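Local coordinates for PGRP-Hd - Peptidoglycan recognition protein homologue (Alvinella pompejana, PDB 3EP1), which probably recognises bacterial peptidoglycan as part of the innate immune defence of a heat-tolerant marine worm, at residues R8-A13 / C58-V63; D68-E73 / D77-F82; L83-Q86 / I90-G93. All coordinates share one frame; numbering follows the deposited sequence.

The three contacts lie close together where helix 59-72 covers one side of the central mixed sheet. Contacts 1 and 2 use the first and last turns of that helix and have centres about 12 Å apart, while contact 3, the hairpin of strands 82-84 and 90-92, is centred about 10 Å from contact 1 and about 13 Å from contact 2. Polar bridges link them: Arg8 NH1 stands 2.8 Å from Asp77 OD2 in a salt bridge, and Trp11 NE1 stands 2.9 Å from Glu92 O. Ile78 packs against Val63 and Leu83. Together the contacts join the N-terminal loop, helix 59-72 and the edge hairpin of the sheet.

Contact 1 of 3, residues R8-A13 / C58-V63; sequences RQQWAA and CTEQIV
Trp11 lays its indole over Val63, and the side chain can be followed outward from its root. Trp11 CB comes first, 3.7 Å from Glu60 CG on the first turn of helix 59-72. From there CG is set between the backbone N and the carbonyl carbon (chi1 51°), which turns the flat ring broadside to the helix. The methyl CG1 of Val63 then meets the ring near the fused bond, with Trp11 CD2 3.5 Å from Val63 CG1. This is a CH-pi contact of nearly ideal form: the methyl sits 3.5 Å from the centroid of the six-membered ring and 13° off its normal. Farther out, Trp11 CZ3 comes to 3.9 Å from Val63 O. The opposite face of the indole is met by its own loop, with Ala13 CB and Arg8 O both above the ring plane near its rim. NE1 donates to Glu92 O on strand 90-92, so the one polar atom of the buried ring is satisfied. A leucine in place of Trp11 would probably leave Glu92 O without this donor and open a gap between Val63 and Ala13. At the solvent side Glu60 OE1 approaches Gln10 O at 3.5 Å, but both are acceptors and no bond forms. Arg8 O accepts from Trp11 N and Ala13 N on opposite faces of its carbonyl plane, fixing the turn that presents the tryptophan. The two segments thus meet by apolar and CH-pi packing alone; the Ala12 O to Lys64 NZ bond joins loop to helix, and Arg8 and the indole N-H tie the loop to the sheet.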
loop_
_atom_site.group_PDB
_atom_site.type_symbol
_atom_site.label_atom_id
_atom_site.label_comp_id
_atom_site.label_asym_id
_atom_site.label_seq_id
_atom_site.Cartn_x
_atom_site.Cartn_y
_atom_site.Cartn_z
ATOM N N ARG A 8 -4.848 -15.372 1.728
ATOM C CA ARG A 8 -5.799 -16.395 2.169
ATOM C C ARG A 8 -5.168 -17.779 2.230
ATOM O O ARG A 8 -5.307 -18.494 3.220
ATOM C CB ARG A 8 -6.999 -16.466 1.218
ATOM C CG ARG A 8 -7.899 -15.249 1.207
ATOM C CD ARG A 8 -8.990 -15.397 0.150
ATOM N NE ARG A 8 -9.930 -16.473 0.461
ATOM C CZ ARG A 8 -10.932 -16.366 1.327
ATOM N NH1 ARG A 8 -11.132 -15.226 1.972
ATOM N NH2 ARG A 8 -11.740 -17.392 1.544
ATOM N N GLN A 9 -4.481 -18.153 1.159
ATOM C CA GLN A 9 -3.860 -19.465 1.097
ATOM C C GLN A 9 -2.779 -19.718 2.149
ATOM O O GLN A 9 -2.490 -20.870 2.465
ATOM C CB GLN A 9 -3.290 -19.721 -0.299
ATOM C CG GLN A 9 -2.588 -21.056 -0.394
ATOM C CD GLN A 9 -2.486 -21.609 -1.807
ATOM O OE1 GLN A 9 -2.090 -22.761 -1.995
ATOM N NE2 GLN A 9 -2.842 -20.796 -2.804
ATOM N N GLN A 10 -2.189 -18.664 2.700
ATOM C CA GLN A 10 -1.146 -18.856 3.705
ATOM C C GLN A 10 -1.767 -19.333 5.013
ATOM O O GLN A 10 -1.093 -19.979 5.815
ATOM C CB GLN A 10 -0.335 -17.569 3.920
ATOM C CG GLN A 10 1.129 -17.807 4.311
ATOM C CD GLN A 10 2.074 -16.719 3.786
ATOM O OE1 GLN A 10 2.193 -16.502 2.578
ATOM N NE2 GLN A 10 2.753 -16.037 4.702
ATOM N N TRP A 11 -3.039 -19.017 5.248
ATOM C CA TRP A 11 -3.677 -19.512 6.464
ATOM C C TRP A 11 -4.653 -20.647 6.155
ATOM O O TRP A 11 -5.522 -20.958 6.961
ATOM C CB TRP A 11 -4.373 -18.399 7.276
ATOM C CG TRP A 11 -5.333 -17.488 6.560
ATOM C CD1 TRP A 11 -5.030 -16.328 5.906
ATOM C CD2 TRP A 11 -6.758 -17.628 6.485
ATOM N NE1 TRP A 11 -6.175 -15.730 5.435
ATOM C CE2 TRP A 11 -7.251 -16.506 5.773
ATOM C CE3 TRP A 11 -7.665 -18.588 6.947
ATOM C CZ2 TRP A 11 -8.614 -16.320 5.513
ATOM C CZ3 TRP A 11 -9.023 -18.405 6.688
ATOM C CH2 TRP A 11 -9.483 -17.278 5.978
ATOM N N ALA A 12 -4.472 -21.270 4.989
ATOM C CA ALA A 12 -5.299 -22.393 4.520
ATOM C C ALA A 12 -6.784 -22.083 4.407
ATOM O O ALA A 12 -7.620 -22.878 4.818
ATOM C CB ALA A 12 -5.105 -23.596 5.424
ATOM N N ALA A 13 -7.112 -20.935 3.831
ATOM C CA ALA A 13 -8.504 -20.540 3.694
ATOM C C ALA A 13 -9.262 -21.393 2.683
ATOM O O ALA A 13 -8.704 -21.820 1.678
ATOM C CB ALA A 13 -8.585 -19.067 3.291
ATOM N N CYS A 58 0.297 -18.654 15.907
ATOM C CA CYS A 58 -0.754 -19.569 16.321
ATOM C C CYS A 58 -1.936 -18.762 15.757
ATOM O O CYS A 58 -3.031 -19.274 15.540
ATOM C CB CYS A 58 -0.835 -19.634 17.848
ATOM S SG CYS A 58 -1.898 -18.310 18.493
ATOM N N THR A 59 -1.663 -17.478 15.514
ATOM C CA THR A 59 -2.627 -16.519 14.977
ATOM C C THR A 59 -3.203 -16.925 13.617
ATOM O O THR A 59 -4.355 -16.613 13.295
ATOM C CB THR A 59 -1.983 -15.114 14.861
ATOM O OG1 THR A 59 -1.806 -14.568 16.172
ATOM C CG2 THR A 59 -2.863 -14.175 14.059
ATOM N N GLU A 60 -2.407 -17.610 12.811
ATOM C CA GLU A 60 -2.888 -18.048 11.519
ATOM C C GLU A 60 -3.979 -19.078 11.771
ATOM O O GLU A 60 -4.989 -19.120 11.061
ATOM C CB GLU A 60 -1.753 -18.671 10.717
ATOM C CG GLU A 60 -1.386 -17.917 9.470
ATOM C CD GLU A 60 -0.019 -18.304 8.948
ATOM O OE1 GLU A 60 0.302 -19.508 8.972
ATOM O OE2 GLU A 60 0.730 -17.404 8.504
ATOM N N GLN A 61 -3.777 -19.902 12.797
ATOM C CA GLN A 61 -4.755 -20.927 13.137
ATOM C C GLN A 61 -6.036 -20.280 13.656
ATOM O O GLN A 61 -7.118 -20.839 13.506
ATOM C CB GLN A 61 -4.196 -21.888 14.192
ATOM C CG GLN A 61 -2.955 -22.668 13.750
ATOM C CD GLN A 61 -2.574 -23.777 14.730
ATOM O OE1 GLN A 61 -1.596 -24.501 14.523
ATOM N NE2 GLN A 61 -3.352 -23.914 15.800
ATOM N N ILE A 62 -5.920 -19.107 14.271
ATOM C CA ILE A 62 -7.106 -18.427 14.779
ATOM C C ILE A 62 -7.933 -17.880 13.628
ATOM O O ILE A 62 -9.159 -17.947 13.653
ATOM C CB ILE A 62 -6.754 -17.253 15.724
ATOM C CG1 ILE A 62 -6.177 -17.786 17.035
ATOM C CG2 ILE A 62 -8.011 -16.440 16.015
ATOM C CD1 ILE A 62 -5.732 -16.707 18.000
ATOM N N VAL A 63 -7.256 -17.338 12.622
ATOM C CA VAL A 63 -7.944 -16.787 11.469
ATOM C C VAL A 63 -8.748 -17.904 10.811
ATOM O O VAL A 63 -9.906 -17.722 10.445
ATOM C CB VAL A 63 -6.947 -16.175 10.456
ATOM C CG1 VAL A 63 -7.679 -15.691 9.234
ATOM C CG2 VAL A 63 -6.207 -15.012 11.096
#

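Contact 2 of 3, residues D68-E73 / D77-F82; sequences DADFKE and DIKYNF
Asp70 OD1 accepts the backbone N-H of Lys79 at 2.6 Å from Lys79 N, a short and nearly straight bond with an angle of 161° at the hydrogen. The donor comes to the anti side of OD1, 22° out of the carboxylate plane. Asp70 CG stands anti to its own carbonyl carbon, which sends the carboxylate from the last turns of helix 59-72 across to the returning loop. The extended Lys79 chain passes obliquely beside that carboxylate, its CE 3.6 Å from Asp70 OD2. Its ammonium NZ ends 4.0 Å from Glu73 OE1, beyond salt-bridge distance, so any attraction between these charges is probably weak. On another side of the loop Phe71 CE1 touches Asp77 CA at 3.7 Å. The Asp77 carboxylate runs alongside the Phe71 ring, the two planes 27° apart; its OD2 forms a salt bridge with Arg8, and its OD1 accepts from Gln67. The buried Asp70 thus has one strong backbone donor and a lysine nearby, both of which would probably stabilise its negative charge. The Asp70 bond is one of several holds on the loop that leads into strand 82-84, with Arg94 gripping the Asp77 and Ile78 carbonyls.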
loop_
_atom_site.group_PDB
_atom_site.type_symbol
_atom_site.label_atom_id
_atom_site.label_comp_id
_atom_site.label_asym_id
_atom_site.label_seq_id
_atom_site.Cartn_x
_atom_site.Cartn_y
_atom_site.Cartn_z
ATOM N N ASP A 68 -14.116 -20.765 9.890
ATOM C CA ASP A 68 -14.982 -21.903 10.193
ATOM C C ASP A 68 -16.242 -21.481 10.947
ATOM O O ASP A 68 -17.353 -21.920 10.629
ATOM C CB ASP A 68 -14.226 -22.932 11.033
ATOM C CG ASP A 68 -13.172 -23.668 10.241
ATOM O OD1 ASP A 68 -12.359 -24.378 10.870
ATOM O OD2 ASP A 68 -13.156 -23.543 8.997
ATOM N N ALA A 69 -16.051 -20.628 11.949
ATOM C CA ALA A 69 -17.147 -20.131 12.765
ATOM C C ALA A 69 -18.114 -19.312 11.924
ATOM O O ALA A 69 -19.330 -19.386 12.105
ATOM C CB ALA A 69 -16.602 -19.278 13.909
ATOM N N ASP A 70 -17.576 -18.532 10.995
ATOM C CA ASP A 70 -18.425 -17.708 10.157
ATOM C C ASP A 70 -19.241 -18.549 9.181
ATOM O O ASP A 70 -20.408 -18.254 8.942
ATOM C CB ASP A 70 -17.573 -16.661 9.434
ATOM C CG ASP A 70 -16.932 -15.666 10.405
ATOM O OD1 ASP A 70 -16.210 -14.757 9.958
ATOM O OD2 ASP A 70 -17.151 -15.797 11.624
ATOM N N PHE A 71 -18.637 -19.592 8.620
ATOM C CA PHE A 71 -19.364 -20.466 7.709
ATOM C C PHE A 71 -20.536 -21.091 8.471
ATOM O O PHE A 71 -21.672 -21.043 8.015
ATOM C CB PHE A 71 -18.462 -21.587 7.168
ATOM C CG PHE A 71 -17.580 -21.169 6.024
ATOM C CD1 PHE A 71 -18.092 -20.430 4.965
ATOM C CD2 PHE A 71 -16.252 -21.563 5.978
ATOM C CE1 PHE A 71 -17.296 -20.094 3.875
ATOM C CE2 PHE A 71 -15.451 -21.232 4.893
ATOM C CZ PHE A 71 -15.974 -20.498 3.839
ATOM N N LYS A 72 -20.250 -21.656 9.640
ATOM C CA LYS A 72 -21.279 -22.297 10.461
ATOM C C LYS A 72 -22.498 -21.419 10.699
ATOM O O LYS A 72 -23.623 -21.912 10.753
ATOM C CB LYS A 72 -20.711 -22.712 11.815
ATOM C CG LYS A 72 -19.822 -23.937 11.787
ATOM C CD LYS A 72 -19.474 -24.352 13.211
ATOM C CE LYS A 72 -18.566 -23.328 13.920
ATOM N NZ LYS A 72 -17.101 -23.495 13.599
ATOM N N GLU A 73 -22.272 -20.118 10.847
ATOM C CA GLU A 73 -23.368 -19.190 11.087
ATOM C C GLU A 73 -24.101 -18.777 9.820
ATOM O O GLU A 73 -25.048 -17.999 9.881
ATOM C CB GLU A 73 -22.850 -17.946 11.803
ATOM C CG GLU A 73 -22.331 -18.216 13.199
ATOM C CD GLU A 73 -21.760 -16.970 13.843
ATOM O OE1 GLU A 73 -22.498 -15.960 13.934
ATOM O OE2 GLU A 73 -20.574 -16.999 14.248
ATOM N N ASP A 77 -18.320 -16.342 3.888
ATOM C CA ASP A 77 -16.882 -16.470 4.111
ATOM C C ASP A 77 -16.565 -15.773 5.428
ATOM O O ASP A 77 -17.470 -15.273 6.091
ATOM C CB ASP A 77 -16.143 -15.787 2.947
ATOM C CG ASP A 77 -14.631 -15.946 3.015
ATOM O OD1 ASP A 77 -14.133 -16.865 3.691
ATOM O OD2 ASP A 77 -13.941 -15.142 2.358
ATOM N N ILE A 78 -15.293 -15.760 5.818
ATOM C CA ILE A 78 -14.895 -15.079 7.046
ATOM C C ILE A 78 -15.486 -13.663 6.895
ATOM O O ILE A 78 -15.483 -13.108 5.797
ATOM C CB ILE A 78 -13.335 -15.081 7.184
ATOM C CG1 ILE A 78 -12.922 -14.633 8.584
ATOM C CG2 ILE A 78 -12.695 -14.210 6.102
ATOM C CD1 ILE A 78 -11.450 -14.833 8.860
ATOM N N LYS A 79 -16.021 -13.111 7.982
ATOM C CA LYS A 79 -16.684 -11.796 7.995
ATOM C C LYS A 79 -15.917 -10.540 7.591
ATOM O O LYS A 79 -16.498 -9.602 7.036
ATOM C CB LYS A 79 -17.271 -11.518 9.379
ATOM C CG LYS A 79 -18.307 -12.502 9.857
ATOM C CD LYS A 79 -18.754 -12.137 11.260
ATOM C CE LYS A 79 -19.688 -13.184 11.828
ATOM N NZ LYS A 79 -19.934 -12.956 13.274
ATOM N N TYR A 80 -14.622 -10.509 7.868
ATOM C CA TYR A 80 -13.844 -9.323 7.577
ATOM C C TYR A 80 -13.012 -9.310 6.304
ATOM O O TYR A 80 -12.674 -10.354 5.754
ATOM C CB TYR A 80 -12.960 -9.030 8.782
ATOM C CG TYR A 80 -13.709 -9.142 10.094
ATOM C CD1 TYR A 80 -13.704 -10.332 10.821
ATOM C CD2 TYR A 80 -14.437 -8.065 10.600
ATOM C CE1 TYR A 80 -14.403 -10.447 12.026
ATOM C CE2 TYR A 80 -15.144 -8.174 11.802
ATOM C CZ TYR A 80 -15.118 -9.365 12.510
ATOM O OH TYR A 80 -15.792 -9.467 13.706
ATOM N N ASN A 81 -12.696 -8.101 5.845
ATOM C CA ASN A 81 -11.881 -7.887 4.649
ATOM C C ASN A 81 -10.408 -8.116 4.983
ATOM O O ASN A 81 -9.633 -8.545 4.132
ATOM C CB ASN A 81 -12.056 -6.454 4.140
ATOM C CG ASN A 81 -13.423 -6.206 3.557
ATOM O OD1 ASN A 81 -13.681 -6.533 2.400
ATOM N ND2 ASN A 81 -14.316 -5.639 4.356
ATOM N N PHE A 82 -10.046 -7.802 6.226
ATOM C CA PHE A 82 -8.687 -7.954 6.732
ATOM C C PHE A 82 -8.706 -8.144 8.243
ATOM O O PHE A 82 -9.670 -7.782 8.911
ATOM C CB PHE A 82 -7.839 -6.711 6.438
ATOM C CG PHE A 82 -7.611 -6.451 4.979
ATOM C CD1 PHE A 82 -8.416 -5.555 4.287
ATOM C CD2 PHE A 82 -6.597 -7.112 4.294
ATOM C CE1 PHE A 82 -8.217 -5.322 2.936
ATOM C CE2 PHE A 82 -6.389 -6.889 2.947
ATOM C CZ PHE A 82 -7.204 -5.990 2.264
#

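Contact 3 of 3, residues L83-Q86 / I90-G93; sequences LIDQ and IYEG
The Tyr91 ring is met at its edge by both Leu83 and Asp85: Leu83 O lies 3.8 Å from Tyr91 CD1, and Asp85 OD2 lies 3.6 Å from Tyr91 CE1, each near the ring plane. Helix 59-72 supplies cover for one face, where Val63 CG2 sits over the ring, and Thr59 and Glu60 touch the same side chain. The carboxylate of Asp85 stands almost upright to the ring, the planes 80° apart, with OD2 3.2 Å from Tyr91 OH. That spacing suits a hydrogen bond, but the hydroxyl proton has another acceptor within reach and the pairing is not settled. The other carboxylate oxygen, OD1, is committed to the turn, accepting from Asp87 N and Val89 N. Asp85 CG lies between its backbone N and carbonyl carbon (chi1 65°), a torsion that lets one oxygen serve the turn while the other faces the tyrosine. Behind these side chains the two strands form an antiparallel beta hairpin. Leu83 and Tyr91 are a hydrogen-bonded pair: Tyr91 N donates to Leu83 O at 2.7 Å, nearly straight at 175°, and Leu83 N donates to Tyr91 O at 3.0 Å. Ile84 and Ile90 form the next, non-hydrogen-bonded pair, with Ile84 CG1 4.3 Å from Ile90 CG1. Their side chains pack against helix 126-141, whereas Leu83 and Tyr91 on the other face meet helix 59-72. Each face of this hairpin thus serves a different helix, as befits a sheet layered between helices. Two backbone bonds fix the Leu83-Tyr91 pairing, and Asp85 OD1 holds the turn through the N-H groups of Asp87 and Val89, while OD2 lies near the hydroxyl.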
loop_
_atom_site.group_PDB
_atom_site.type_symbol
_atom_site.label_atom_id
_atom_site.label_comp_id
_atom_site.label_asym_id
_atom_site.label_seq_id
_atom_site.Cartn_x
_atom_site.Cartn_y
_atom_site.Cartn_z
ATOM N N LEU A 83 -7.625 -8.700 8.778
ATOM C CA LEU A 83 -7.491 -8.910 10.212
ATOM C C LEU A 83 -6.047 -8.579 10.576
ATOM O O LEU A 83 -5.139 -8.814 9.788
ATOM C CB LEU A 83 -7.821 -10.358 10.591
ATOM C CG LEU A 83 -9.185 -10.928 10.192
ATOM C CD1 LEU A 83 -9.125 -11.445 8.764
ATOM C CD2 LEU A 83 -9.566 -12.061 11.134
ATOM N N ILE A 84 -5.839 -8.045 11.774
ATOM C CA ILE A 84 -4.510 -7.637 12.222
ATOM C C ILE A 84 -4.217 -8.156 13.632
ATOM O O ILE A 84 -5.046 -8.002 14.524
ATOM C CB ILE A 84 -4.421 -6.083 12.225
ATOM C CG1 ILE A 84 -4.888 -5.538 10.866
ATOM C CG2 ILE A 84 -3.010 -5.629 12.565
ATOM C CD1 ILE A 84 -4.915 -4.025 10.753
ATOM N N ASP A 85 -3.058 -8.782 13.839
ATOM C CA ASP A 85 -2.722 -9.280 15.172
ATOM C C ASP A 85 -1.863 -8.276 15.938
ATOM O O ASP A 85 -1.440 -7.263 15.389
ATOM C CB ASP A 85 -2.029 -10.659 15.123
ATOM C CG ASP A 85 -0.670 -10.630 14.441
ATOM O OD1 ASP A 85 -0.033 -9.555 14.379
ATOM O OD2 ASP A 85 -0.227 -11.707 13.985
ATOM N N GLN A 86 -1.598 -8.573 17.204
ATOM C CA GLN A 86 -0.842 -7.669 18.070
ATOM C C GLN A 86 0.628 -7.437 17.729
ATOM O O GLN A 86 1.269 -6.533 18.283
ATOM C CB GLN A 86 -1.022 -8.122 19.520
ATOM C CG GLN A 86 -2.509 -8.141 19.901
ATOM C CD GLN A 86 -2.779 -8.620 21.309
ATOM O OE1 GLN A 86 -2.307 -9.683 21.711
ATOM N NE2 GLN A 86 -3.552 -7.845 22.069
ATOM N N ILE A 90 -0.651 -8.487 9.153
ATOM C CA ILE A 90 -1.938 -8.273 8.497
ATOM C C ILE A 90 -2.352 -9.506 7.697
ATOM O O ILE A 90 -1.570 -10.013 6.898
ATOM C CB ILE A 90 -1.885 -7.078 7.520
ATOM C CG1 ILE A 90 -1.460 -5.805 8.251
ATOM C CG2 ILE A 90 -3.244 -6.865 6.894
ATOM C CD1 ILE A 90 -1.367 -4.574 7.341
ATOM N N TYR A 91 -3.581 -9.980 7.898
ATOM C CA TYR A 91 -4.059 -11.154 7.173
ATOM C C TYR A 91 -5.178 -10.814 6.216
ATOM O O TYR A 91 -6.079 -10.041 6.537
ATOM C CB TYR A 91 -4.574 -12.245 8.124
ATOM C CG TYR A 91 -3.568 -12.736 9.130
ATOM C CD1 TYR A 91 -3.422 -12.099 10.357
ATOM C CD2 TYR A 91 -2.748 -13.829 8.850
ATOM C CE1 TYR A 91 -2.490 -12.533 11.283
ATOM C CE2 TYR A 91 -1.806 -14.273 9.775
ATOM C CZ TYR A 91 -1.683 -13.622 10.987
ATOM O OH TYR A 91 -0.759 -14.050 11.921
ATOM N N GLU A 92 -5.133 -11.417 5.040
ATOM C CA GLU A 92 -6.163 -11.163 4.062
ATOM C C GLU A 92 -7.402 -11.990 4.384
ATOM O O GLU A 92 -7.322 -13.201 4.550
ATOM C CB GLU A 92 -5.672 -11.497 2.647
ATOM C CG GLU A 92 -6.796 -11.422 1.622
ATOM C CD GLU A 92 -6.403 -11.903 0.250
ATOM O OE1 GLU A 92 -5.469 -12.727 0.137
ATOM O OE2 GLU A 92 -7.056 -11.466 -0.719
ATOM N N GLY A 93 -8.541 -11.319 4.500
ATOM C CA GLY A 93 -9.785 -12.012 4.750
ATOM C C GLY A 93 -10.427 -12.067 3.381
ATOM O O GLY A 93 -9.922 -12.734 2.484
#